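Local structure of formate dehydrogenase (Staphylococcus aureus, 6TTB) at residues I191-F196 / V212-Y217; E235-S240 / L262-K267. The protein probably catalyses the NAD-dependent oxidation of formate to carbon dioxide, passing a hydride to the nicotinamide of the bound cofactor. One frame throughout, in Å; residues are numbered along the deposited sequence.

Contact 1: residues I191-F196 / V212-Y217. With NAD (nicotinamide-adenine-dinucleotide), chain C.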
loop_
_atom_site.group_PDB
_atom_site.type_symbol
_atom_site.label_atom_id
_atom_site.label_comp_id
_atom_site.label_asym_id
_atom_site.label_seq_id
_atom_site.Cartn_x
_atom_site.Cartn_y
_atom_site.Cartn_z
ATOM N N ILE A 191 -5.390 -13.086 -6.681
ATOM C CA ILE A 191 -6.293 -12.054 -6.188
ATOM C C ILE A 191 -7.681 -12.227 -6.785
ATOM O O ILE A 191 -7.841 -12.262 -8.005
ATOM C CB ILE A 191 -5.769 -10.604 -6.415
ATOM C CG1 ILE A 191 -4.341 -10.380 -5.904
ATOM C CG2 ILE A 191 -6.700 -9.643 -5.752
ATOM C CD1 ILE A 191 -4.035 -11.138 -4.632
ATOM N N GLY A 192 -8.693 -12.192 -5.906
ATOM C CA GLY A 192 -10.073 -12.327 -6.318
ATOM C C GLY A 192 -10.739 -10.974 -6.305
ATOM O O GLY A 192 -10.632 -10.244 -5.309
ATOM N N ILE A 193 -11.309 -10.594 -7.464
ATOM C CA ILE A 193 -12.004 -9.318 -7.591
ATOM C C ILE A 193 -13.488 -9.611 -7.550
ATOM O O ILE A 193 -14.029 -10.158 -8.495
ATOM C CB ILE A 193 -11.570 -8.528 -8.886
ATOM C CG1 ILE A 193 -10.099 -8.064 -8.849
ATOM C CG2 ILE A 193 -12.495 -7.367 -9.190
ATOM C CD1 ILE A 193 -9.281 -8.669 -9.960
ATOM N N PHE A 194 -14.121 -9.279 -6.421
ATOM C CA PHE A 194 -15.548 -9.426 -6.291
ATOM C C PHE A 194 -16.233 -8.213 -6.893
ATOM O O PHE A 194 -16.281 -7.168 -6.280
ATOM C CB PHE A 194 -15.901 -9.501 -4.834
ATOM C CG PHE A 194 -17.367 -9.671 -4.577
ATOM C CD1 PHE A 194 -18.014 -10.880 -4.881
ATOM C CD2 PHE A 194 -18.103 -8.643 -3.994
ATOM C CE1 PHE A 194 -19.372 -11.028 -4.633
ATOM C CE2 PHE A 194 -19.439 -8.811 -3.671
ATOM C CZ PHE A 194 -20.086 -9.977 -4.044
ATOM N N GLY A 195 -16.750 -8.357 -8.126
ATOM C CA GLY A 195 -17.486 -7.285 -8.773
ATOM C C GLY A 195 -16.635 -6.609 -9.812
ATOM O O GLY A 195 -15.718 -5.849 -9.501
ATOM N N PHE A 196 -16.887 -6.991 -11.048
ATOM C CA PHE A 196 -15.946 -6.762 -12.117
ATOM C C PHE A 196 -16.582 -5.740 -13.021
ATOM O O PHE A 196 -16.759 -5.979 -14.177
ATOM C CB PHE A 196 -15.596 -8.096 -12.802
ATOM C CG PHE A 196 -14.281 -8.098 -13.537
ATOM C CD1 PHE A 196 -13.106 -7.799 -12.880
ATOM C CD2 PHE A 196 -14.212 -8.435 -14.888
ATOM C CE1 PHE A 196 -11.895 -7.774 -13.575
ATOM C CE2 PHE A 196 -13.009 -8.421 -15.582
ATOM C CZ PHE A 196 -11.846 -8.083 -14.922
ATOM N N VAL A 212 0.725 -12.091 -10.890
ATOM C CA VAL A 212 -0.276 -12.336 -9.889
ATOM C C VAL A 212 -1.391 -13.009 -10.690
ATOM O O VAL A 212 -1.570 -12.661 -11.836
ATOM C CB VAL A 212 -0.686 -10.952 -9.263
ATOM C CG1 VAL A 212 -2.066 -10.464 -9.628
ATOM C CG2 VAL A 212 -0.420 -10.844 -7.767
ATOM N N THR A 213 -1.999 -14.061 -10.172
ATOM C CA THR A 213 -3.176 -14.581 -10.828
ATOM C C THR A 213 -4.429 -13.817 -10.379
ATOM O O THR A 213 -4.671 -13.695 -9.179
ATOM C CB THR A 213 -3.326 -16.072 -10.574
ATOM O OG1 THR A 213 -2.255 -16.636 -11.314
ATOM C CG2 THR A 213 -4.631 -16.605 -11.107
ATOM N N LEU A 214 -5.182 -13.285 -11.358
ATOM C CA LEU A 214 -6.443 -12.626 -11.120
ATOM C C LEU A 214 -7.582 -13.598 -11.376
ATOM O O LEU A 214 -7.666 -14.187 -12.461
ATOM C CB LEU A 214 -6.548 -11.463 -12.100
ATOM C CG LEU A 214 -5.486 -10.411 -11.890
ATOM C CD1 LEU A 214 -5.928 -9.086 -12.450
ATOM C CD2 LEU A 214 -5.217 -10.276 -10.403
ATOM N N GLN A 215 -8.527 -13.656 -10.424
ATOM C CA GLN A 215 -9.871 -14.169 -10.652
ATOM C C GLN A 215 -10.891 -13.069 -10.314
ATOM O O GLN A 215 -10.681 -12.273 -9.432
ATOM C CB GLN A 215 -10.197 -15.205 -9.594
ATOM C CG GLN A 215 -9.335 -16.435 -9.582
ATOM C CD GLN A 215 -9.587 -17.265 -8.346
ATOM O OE1 GLN A 215 -9.786 -16.744 -7.275
ATOM N NE2 GLN A 215 -9.438 -18.572 -8.469
ATOM N N HIS A 216 -12.039 -13.102 -10.965
ATOM C CA HIS A 216 -13.147 -12.263 -10.610
ATOM C C HIS A 216 -14.435 -13.045 -10.612
ATOM O O HIS A 216 -14.541 -14.081 -11.264
ATOM C CB HIS A 216 -13.285 -11.157 -11.584
ATOM C CG HIS A 216 -13.692 -11.626 -12.924
ATOM N ND1 HIS A 216 -12.808 -12.240 -13.780
ATOM C CD2 HIS A 216 -14.848 -11.457 -13.606
ATOM C CE1 HIS A 216 -13.416 -12.470 -14.918
ATOM N NE2 HIS A 216 -14.656 -11.960 -14.848
ATOM N N TYR A 217 -15.396 -12.529 -9.831
ATOM C CA TYR A 217 -16.812 -12.881 -9.915
ATOM C C TYR A 217 -17.637 -11.613 -10.107
ATOM O O TYR A 217 -17.408 -10.592 -9.450
ATOM C CB TYR A 217 -17.277 -13.583 -8.623
ATOM C CG TYR A 217 -18.757 -13.744 -8.583
ATOM C CD1 TYR A 217 -19.554 -12.632 -8.366
ATOM C CD2 TYR A 217 -19.370 -14.955 -8.942
ATOM C CE1 TYR A 217 -20.928 -12.700 -8.491
ATOM C CE2 TYR A 217 -20.755 -15.055 -9.035
ATOM C CZ TYR A 217 -21.526 -13.908 -8.832
ATOM O OH TYR A 217 -22.880 -13.933 -8.835
HETATM P PA NAD C . -19.940 -0.890 -11.362
HETATM O O1A NAD C . -21.421 -0.889 -11.528
HETATM O O2A NAD C . -19.007 -0.599 -12.523
HETATM O O5B NAD C . -19.467 -2.221 -10.586
HETATM C C5B NAD C . -20.409 -3.075 -9.907
HETATM C C4B NAD C . -20.423 -4.408 -10.614
HETATM O O4B NAD C . -20.648 -5.421 -9.616
HETATM C C3B NAD C . -21.519 -4.576 -11.694
HETATM O O3B NAD C . -21.066 -4.577 -13.048
HETATM C C2B NAD C . -22.234 -5.887 -11.345
HETATM O O2B NAD C . -22.273 -6.805 -12.418
HETATM C C1B NAD C . -21.489 -6.427 -10.115
HETATM N N9A NAD C . -22.392 -6.906 -9.064
HETATM C C8A NAD C . -23.760 -6.680 -8.979
HETATM N N7A NAD C . -24.345 -7.365 -8.025
HETATM C C5A NAD C . -23.335 -8.171 -7.502
HETATM C C6A NAD C . -23.317 -9.180 -6.495
HETATM N N6A NAD C . -24.386 -9.623 -5.858
HETATM N N1A NAD C . -22.146 -9.835 -6.291
HETATM C C2A NAD C . -21.060 -9.430 -6.969
HETATM N N3A NAD C . -20.947 -8.475 -7.897
HETATM C C4A NAD C . -22.122 -7.882 -8.132
HETATM O O3 NAD C . -19.605 0.138 -10.243
HETATM P PN NAD C . -18.156 0.645 -9.959
HETATM O O1N NAD C . -18.046 1.989 -10.629
HETATM O O2N NAD C . -17.171 -0.430 -10.318
HETATM O O5D NAD C . -18.228 0.816 -8.350
HETATM C C5D NAD C . -17.783 -0.283 -7.496
HETATM C C4D NAD C . -18.256 0.018 -6.117
HETATM O O4D NAD C . -17.291 0.904 -5.500
HETATM C C3D NAD C . -19.627 0.735 -6.101
HETATM O O3D NAD C . -20.663 -0.075 -5.566
HETATM C C2D NAD C . -19.378 2.030 -5.323
HETATM O O2D NAD C . -20.284 2.299 -4.261
HETATM C C1D NAD C . -17.971 1.903 -4.771
HETATM N N1N NAD C . -17.274 3.189 -4.928
HETATM C C2N NAD C . -16.692 3.816 -3.784
HETATM C C3N NAD C . -16.015 5.051 -3.909
HETATM C C7N NAD C . -15.143 5.575 -2.768
HETATM O O7N NAD C . -14.952 6.787 -2.680
HETATM N N7N NAD C . -14.587 4.697 -1.909
HETATM C C4N NAD C . -16.142 5.760 -5.161
HETATM C C5N NAD C . -16.752 5.137 -6.270
HETATM C C6N NAD C . -17.337 3.863 -6.123
#
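Strands 191-194 and 213-217 run parallel, their axes 4.4 Å apart at closest approach and inclined by 24°, as the two strands of the beta-alpha-beta unit that opens the Rossmann fold, with helix 198-207 as crossover. Five backbone hydrogen bonds alternate between them, from Ile191 N to Thr213 O (2.7 Å) up to Gly195 N on Tyr217 O (2.7 Å). Gly195, the first glycine of the probable GxGxxG turn, adopts backbone angles (phi 103°) at which a CB would jam against the preceding carbonyl O, so glycine is called for, and its CA lies beside the adenine. On one face the two methyls of Leu214 meet Ile191 CB and Ile193 CD1. There the His216 ring stacks face to face with Phe196, centroids 3.9 Å apart and planes at 28°, while its two nitrogens bond to Ser228 and Asn221. On the other face Phe194 and Tyr217 lie side by side, both with CG anti to the backbone N, their ring ends meeting the adenine of NAD. NAD C2A lies over one face of the Phe194 ring, whereas Tyr217 meets it with its edge, CE1 at 3.6 Å. This chemistry is consistent with an aromatic, largely apolar seat for the adenine.

Contact 2: residues E235-S240 / L262-K267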
loop_
_atom_site.group_PDB
_atom_site.type_symbol
_atom_site.label_atom_id
_atom_site.label_comp_id
_atom_site.label_asym_id
_atom_site.label_seq_id
_atom_site.Cartn_x
_atom_site.Cartn_y
_atom_site.Cartn_z
ATOM N N GLU A 235 -15.906 -19.992 -5.209
ATOM C CA GLU A 235 -14.554 -20.336 -5.544
ATOM C C GLU A 235 -13.684 -19.113 -5.233
ATOM O O GLU A 235 -12.641 -19.231 -4.604
ATOM C CB GLU A 235 -14.555 -20.719 -7.015
ATOM C CG GLU A 235 -13.175 -20.890 -7.622
ATOM C CD GLU A 235 -12.383 -22.020 -7.014
ATOM O OE1 GLU A 235 -12.895 -22.607 -6.005
ATOM O OE2 GLU A 235 -11.227 -22.294 -7.514
ATOM N N LEU A 236 -14.163 -17.925 -5.622
ATOM C CA LEU A 236 -13.421 -16.732 -5.292
ATOM C C LEU A 236 -13.088 -16.756 -3.805
ATOM O O LEU A 236 -11.951 -16.515 -3.423
ATOM C CB LEU A 236 -14.260 -15.507 -5.611
ATOM C CG LEU A 236 -13.483 -14.221 -5.759
ATOM C CD1 LEU A 236 -13.250 -13.957 -7.242
ATOM C CD2 LEU A 236 -14.269 -13.089 -5.169
ATOM N N VAL A 237 -14.091 -17.051 -2.988
ATOM C CA VAL A 237 -13.959 -16.942 -1.541
ATOM C C VAL A 237 -12.888 -17.890 -1.071
ATOM O O VAL A 237 -12.125 -17.554 -0.158
ATOM C CB VAL A 237 -15.272 -17.257 -0.811
ATOM C CG1 VAL A 237 -15.058 -17.613 0.651
ATOM C CG2 VAL A 237 -16.275 -16.176 -0.988
ATOM N N SER A 238 -12.860 -19.085 -1.642
ATOM C CA SER A 238 -12.022 -20.111 -1.012
ATOM C C SER A 238 -10.630 -20.177 -1.614
ATOM O O SER A 238 -9.732 -20.634 -0.942
ATOM C CB SER A 238 -12.666 -21.458 -0.980
ATOM O OG SER A 238 -13.158 -21.776 -2.245
ATOM N N SER A 239 -10.446 -19.692 -2.851
ATOM C CA SER A 239 -9.158 -19.880 -3.526
ATOM C C SER A 239 -8.296 -18.605 -3.492
ATOM O O SER A 239 -7.077 -18.694 -3.759
ATOM C CB SER A 239 -9.293 -20.424 -4.939
ATOM O OG SER A 239 -10.109 -19.548 -5.755
ATOM N N SER A 240 -8.916 -17.437 -3.174
ATOM C CA SER A 240 -8.201 -16.157 -3.279
ATOM C C SER A 240 -7.222 -15.985 -2.135
ATOM O O SER A 240 -7.572 -16.278 -0.988
ATOM C CB SER A 240 -9.124 -14.962 -3.369
ATOM O OG SER A 240 -10.004 -15.069 -4.505
ATOM N N LEU A 262 -16.661 -14.863 5.723
ATOM C CA LEU A 262 -15.330 -14.732 6.289
ATOM C C LEU A 262 -14.822 -16.126 6.559
ATOM O O LEU A 262 -13.775 -16.466 6.084
ATOM C CB LEU A 262 -15.370 -13.896 7.573
ATOM C CG LEU A 262 -15.821 -12.452 7.365
ATOM C CD1 LEU A 262 -15.749 -11.623 8.635
ATOM C CD2 LEU A 262 -15.031 -11.782 6.236
ATOM N N SER A 263 -15.593 -16.939 7.295
ATOM C CA SER A 263 -15.160 -18.279 7.710
ATOM C C SER A 263 -14.585 -19.117 6.534
ATOM O O SER A 263 -13.657 -19.861 6.720
ATOM C CB SER A 263 -16.282 -19.031 8.500
ATOM N N ARG A 264 -15.088 -18.911 5.310
ATOM C CA ARG A 264 -14.911 -19.816 4.153
ATOM C C ARG A 264 -13.724 -19.355 3.321
ATOM O O ARG A 264 -13.305 -20.020 2.370
ATOM C CB ARG A 264 -16.170 -19.782 3.247
ATOM C CG ARG A 264 -17.469 -20.147 3.972
ATOM C CD ARG A 264 -18.433 -20.983 3.171
ATOM N NE ARG A 264 -19.521 -20.130 2.738
ATOM C CZ ARG A 264 -19.561 -19.502 1.554
ATOM N NH1 ARG A 264 -18.573 -19.668 0.680
ATOM N NH2 ARG A 264 -20.602 -18.745 1.230
ATOM N N MET A 265 -13.287 -18.139 3.608
ATOM C CA MET A 265 -12.141 -17.502 2.999
ATOM C C MET A 265 -10.887 -18.224 3.494
ATOM O O MET A 265 -10.915 -18.812 4.573
ATOM C CB MET A 265 -12.112 -16.045 3.459
ATOM C CG MET A 265 -13.013 -15.164 2.662
ATOM S SD MET A 265 -12.534 -13.358 2.776
ATOM C CE MET A 265 -10.884 -13.459 2.037
ATOM N N LYS A 266 -9.831 -18.245 2.668
ATOM C CA LYS A 266 -8.606 -18.968 3.015
ATOM C C LYS A 266 -8.107 -18.520 4.401
ATOM O O LYS A 266 -8.273 -17.340 4.742
ATOM C CB LYS A 266 -7.533 -18.558 2.014
ATOM C CG LYS A 266 -7.431 -19.398 0.765
ATOM C CD LYS A 266 -6.008 -19.779 0.504
ATOM C CE LYS A 266 -5.444 -19.173 -0.751
ATOM N NZ LYS A 266 -4.804 -20.266 -1.522
ATOM N N LYS A 267 -7.476 -19.434 5.195
ATOM C CA LYS A 267 -6.829 -18.971 6.431
ATOM C C LYS A 267 -5.709 -18.044 6.023
ATOM O O LYS A 267 -5.209 -18.184 4.922
ATOM C CB LYS A 267 -6.403 -20.062 7.428
#
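This is a packing contact between the carboxyl-terminal ends of two helices of the Rossmann-type NAD-binding domain: the last turn of helix 233-239 rests against the end of helix 259-264 and the chain that leaves it for strand 269-273. The contact is partly buried and made chiefly of backbone carbonyls meeting aliphatic carbon. Val237 is its apolar centre. Its CG1, anti to the backbone N (chi1 160°), lies 3.4 Å from Arg264 O and also touches Arg264 CB and Met265 CG. A short beta-branched side chain suits this place because it presents a compact methyl close to the backbone. Met265, whose CG is 3.8 Å from Val237 CG1, adds flexible unbranched bulk on the buried side.

The helix end itself is tied by serines, whose short hydroxyls can fold back onto the preceding turn. Ser239 OG donates to Glu235 O from well above the carbonyl plane, and Ser240 OG donates to Leu236 O at 2.7 Å along an in-plane lone pair. Each of these carbonyls also accepts the backbone N-H of the same serine, so two bonds grip each oxygen. Ser238 OG likewise turns back, to Asp234 O.

At the more open margin the long side chain of Lys266 suits its place by laying methylenes across the carbonyls at the end of helix 233-239, with CE 3.5 Å from Ser239 O. Bent at chi2, chi3 and chi4, it ends with NZ in a long, weak ion pair with Asp241, and the carbonyl oxygens of Ser238, Ser239 and Ser240 at this helix end would probably favour its positive charge. The nearest CA atoms are those of Ser238 and Met265, 4.8 Å apart; beside them Met265 CA directs its hydrogen almost straight at Val237 O, 3.2 Å away, with an angle of 173° at the hydrogen.

Overall arrangement
Contacts 1 and 2 follow each other along the chain within one NAD-binding domain, their centres 12 Å apart. They join through Gln215, which extends from strand 213-217 to the end of helix 233-239: its NE2 lies 3.0 Å from Ser239 OG in a hydrogen bond, and its OE1 makes a weaker one with Ser240 OG. Ser240 OG also packs against Gly192 CA, on the face where a glycine has no side chain to interpose, while Leu236 and Phe233 of the same helix touch the face bearing Phe194 and Tyr217. Contact 1 touches NAD directly, whereas in contact 2 the side chain of Val237 is about 10 Å from the cofactor.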